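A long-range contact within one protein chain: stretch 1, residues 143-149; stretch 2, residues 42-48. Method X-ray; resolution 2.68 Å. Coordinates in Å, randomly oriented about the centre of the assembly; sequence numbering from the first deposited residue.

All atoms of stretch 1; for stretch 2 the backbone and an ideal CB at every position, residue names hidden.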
# COMPACT_ATOMS: atom_id res chain seq x y z
N ARG C 143 20.53 -21.51 16.37
CA ARG C 143 20.93 -20.26 15.72
C ARG C 143 20.83 -20.33 14.20
O ARG C 143 21.50 -21.16 13.56
CB ARG C 143 22.39 -19.93 16.06
CG ARG C 143 22.66 -19.46 17.48
CD ARG C 143 24.07 -19.87 17.88
NE ARG C 143 24.01 -21.04 18.73
CZ ARG C 143 24.94 -21.99 18.79
NH1 ARG C 143 26.03 -21.92 18.04
NH2 ARG C 143 24.77 -23.01 19.61
N THR C 144 20.02 -19.45 13.60
CA THR C 144 20.00 -19.32 12.14
C THR C 144 21.25 -18.62 11.60
O THR C 144 22.07 -18.12 12.37
CB THR C 144 18.77 -18.55 11.65
OG1 THR C 144 19.00 -17.14 11.82
CG2 THR C 144 17.53 -18.98 12.43
N GLN C 145 21.38 -18.57 10.28
CA GLN C 145 22.59 -18.00 9.69
C GLN C 145 22.54 -16.48 9.61
O GLN C 145 23.52 -15.84 9.20
CB GLN C 145 22.86 -18.60 8.32
CG GLN C 145 21.61 -18.76 7.49
CD GLN C 145 21.89 -19.43 6.15
OE1 GLN C 145 21.03 -20.13 5.60
NE2 GLN C 145 23.08 -19.20 5.61
N ALA C 146 21.40 -15.91 10.03
CA ALA C 146 21.24 -14.46 10.13
C ALA C 146 21.61 -13.80 8.81
O ALA C 146 22.36 -12.81 8.76
CB ALA C 146 22.09 -13.88 11.26
N SER C 147 21.04 -14.37 7.76
CA SER C 147 21.43 -14.10 6.40
C SER C 147 20.42 -14.80 5.50
O SER C 147 19.58 -15.57 5.96
CB SER C 147 22.82 -14.66 6.13
OG SER C 147 23.18 -14.45 4.77
N SER C 148 20.51 -14.54 4.21
CA SER C 148 19.64 -15.20 3.26
C SER C 148 19.94 -16.69 3.20
O SER C 148 21.13 -17.09 3.22
CB SER C 148 19.82 -14.59 1.87
OG SER C 148 18.92 -15.17 0.95
N CYS C 149 18.89 -17.53 3.17
CA CYS C 149 19.07 -18.92 2.76
C CYS C 149 19.15 -18.97 1.23
O CYS C 149 18.91 -17.96 0.54
CB CYS C 149 17.88 -19.81 3.19
SG CYS C 149 16.67 -19.13 4.34
N UNK C 42 17.52 -4.38 13.93
CA UNK C 42 18.75 -5.11 14.21
C UNK C 42 18.75 -6.46 13.47
O UNK C 42 17.69 -6.92 13.03
CB UNK C 42 18.91 -5.32 15.72
N UNK C 43 19.92 -7.07 13.35
CA UNK C 43 20.08 -8.31 12.59
C UNK C 43 19.53 -8.13 11.16
O UNK C 43 18.79 -8.97 10.65
CB UNK C 43 19.37 -9.47 13.30
N UNK C 44 19.89 -7.03 10.51
CA UNK C 44 19.49 -6.83 9.13
C UNK C 44 20.19 -7.80 8.19
O UNK C 44 21.31 -8.26 8.45
CB UNK C 44 19.78 -5.39 8.70
N UNK C 45 19.50 -8.14 7.11
CA UNK C 45 20.11 -8.85 5.99
C UNK C 45 19.15 -8.74 4.80
O UNK C 45 17.99 -8.35 4.94
CB UNK C 45 20.40 -10.31 6.34
N UNK C 46 19.66 -9.08 3.63
CA UNK C 46 18.88 -8.93 2.43
C UNK C 46 18.64 -10.29 1.79
O UNK C 46 19.56 -11.13 1.70
CB UNK C 46 19.58 -7.98 1.45
N UNK C 47 17.40 -10.52 1.38
CA UNK C 47 17.09 -11.66 0.54
C UNK C 47 16.18 -11.25 -0.61
O UNK C 47 15.29 -10.39 -0.47
CB UNK C 47 16.44 -12.77 1.37
N UNK C 48 16.43 -11.85 -1.76
CA UNK C 48 15.72 -11.48 -2.97
C UNK C 48 14.79 -12.58 -3.44
O UNK C 48 15.11 -13.76 -3.30
CB UNK C 48 16.71 -11.13 -4.08

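Position 42 gives little to reason from. Its ideal CB has no atom of stretch 1 within 5.5 Å, so almost any side chain would do. The deposited residue is R42, whose side chain makes no contact with stretch 1.

At position 43 the backbone turns a corner, with phi/psi of 53/47. This left-handed conformation is easiest for glycine and is tolerated by asparagine and some other residues. CA-to-CB points sideways and the ideal CB again has nothing of stretch 1 within 5.5 Å, yet the methyl of A146 and the hydroxyl of T144 lie beyond, within range of a long polar side chain. The deposited residue is Q43. Its end comes nearer than its CB: CD of Q43 lies 3.6 Å from CB of A146, a packing contact, with its amide atoms hydrogen-bonded elsewhere in the structure.

Position 44 directs CA-to-CB away from stretch 1, which therefore sets no preference; the residue is N44.

Position 45 is the most informative. CA-to-CB points toward stretch 1, and the ideal CB is 3.9 Å from CA of S147, 4.0 Å from O of A146 and 4.7 Å from N of S148. What lies opposite is mainly backbone, since the CB of S147 points away, so a flat or branched apolar side chain could lie against it; leucine, methionine or an aromatic would suit. The deposited residue is F45, with chi1 at 70° (p). Its CD2 comes 3.4 Å from C of S147 and 3.5 Å from N of S148, and O of S147 sits over one face of the ring.

Position 46 points away again, following the alternation of an extended strand, and leaves its side chain unspecified; V46 is found. Its backbone does the work: O of V46 lies 3.5 Å from CB of S148, and a water donates to this O of V46 at 2.9 Å and accepts from N of S148 at 3.0 Å, bridging the two stretches.

Position 47 points toward stretch 1, and its ideal CB is just 3.5 Å from OG of S148. A small polar residue such as serine or threonine could meet this hydroxyl, while alanine or cysteine would also be conceivable. The deposited residue is S47, chi1 -161° (t). OG of S47 and OG of S148 are hydrogen-bonded at 2.6 Å, while OG of S148 also donates to O of C149 at 2.8 Å.

Position 48 turns CA-to-CB sideways, with nothing of stretch 1 within 5.5 Å of the ideal CB, so stretch 1 sets no preference; C48 occupies it, bonded covalently elsewhere in the structure.

Stretch 2 42-48: RQNFVSC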
# COMPACT_ATOMS: atom_id res chain seq x y z
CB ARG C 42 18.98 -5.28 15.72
CG ARG C 42 18.01 -6.22 16.44
CD ARG C 42 18.50 -6.49 17.87
NE ARG C 42 18.12 -7.82 18.35
CZ ARG C 42 18.81 -8.94 18.09
NH1 ARG C 42 19.90 -8.89 17.34
NH2 ARG C 42 18.39 -10.10 18.57
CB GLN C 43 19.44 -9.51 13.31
CG GLN C 43 20.13 -10.87 13.05
CD GLN C 43 19.24 -11.88 12.30
OE1 GLN C 43 18.93 -12.96 12.81
NE2 GLN C 43 18.85 -11.55 11.07
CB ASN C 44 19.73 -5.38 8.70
CG ASN C 44 18.97 -4.39 9.56
OD1 ASN C 44 17.87 -3.98 9.22
ND2 ASN C 44 19.57 -4.01 10.68
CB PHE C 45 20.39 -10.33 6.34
CG PHE C 45 19.16 -11.16 6.48
CD1 PHE C 45 18.48 -11.23 7.69
CD2 PHE C 45 18.65 -11.87 5.39
CE1 PHE C 45 17.32 -12.01 7.82
CE2 PHE C 45 17.50 -12.64 5.50
CZ PHE C 45 16.83 -12.72 6.73
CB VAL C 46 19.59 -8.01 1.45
CG1 VAL C 46 18.81 -7.91 0.13
CG2 VAL C 46 19.75 -6.64 2.08
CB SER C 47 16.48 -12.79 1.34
OG SER C 47 16.60 -13.99 0.61
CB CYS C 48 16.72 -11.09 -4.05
SG CYS C 48 17.62 -9.60 -3.61
O HOH W 1 21.88 -12.09 3.11
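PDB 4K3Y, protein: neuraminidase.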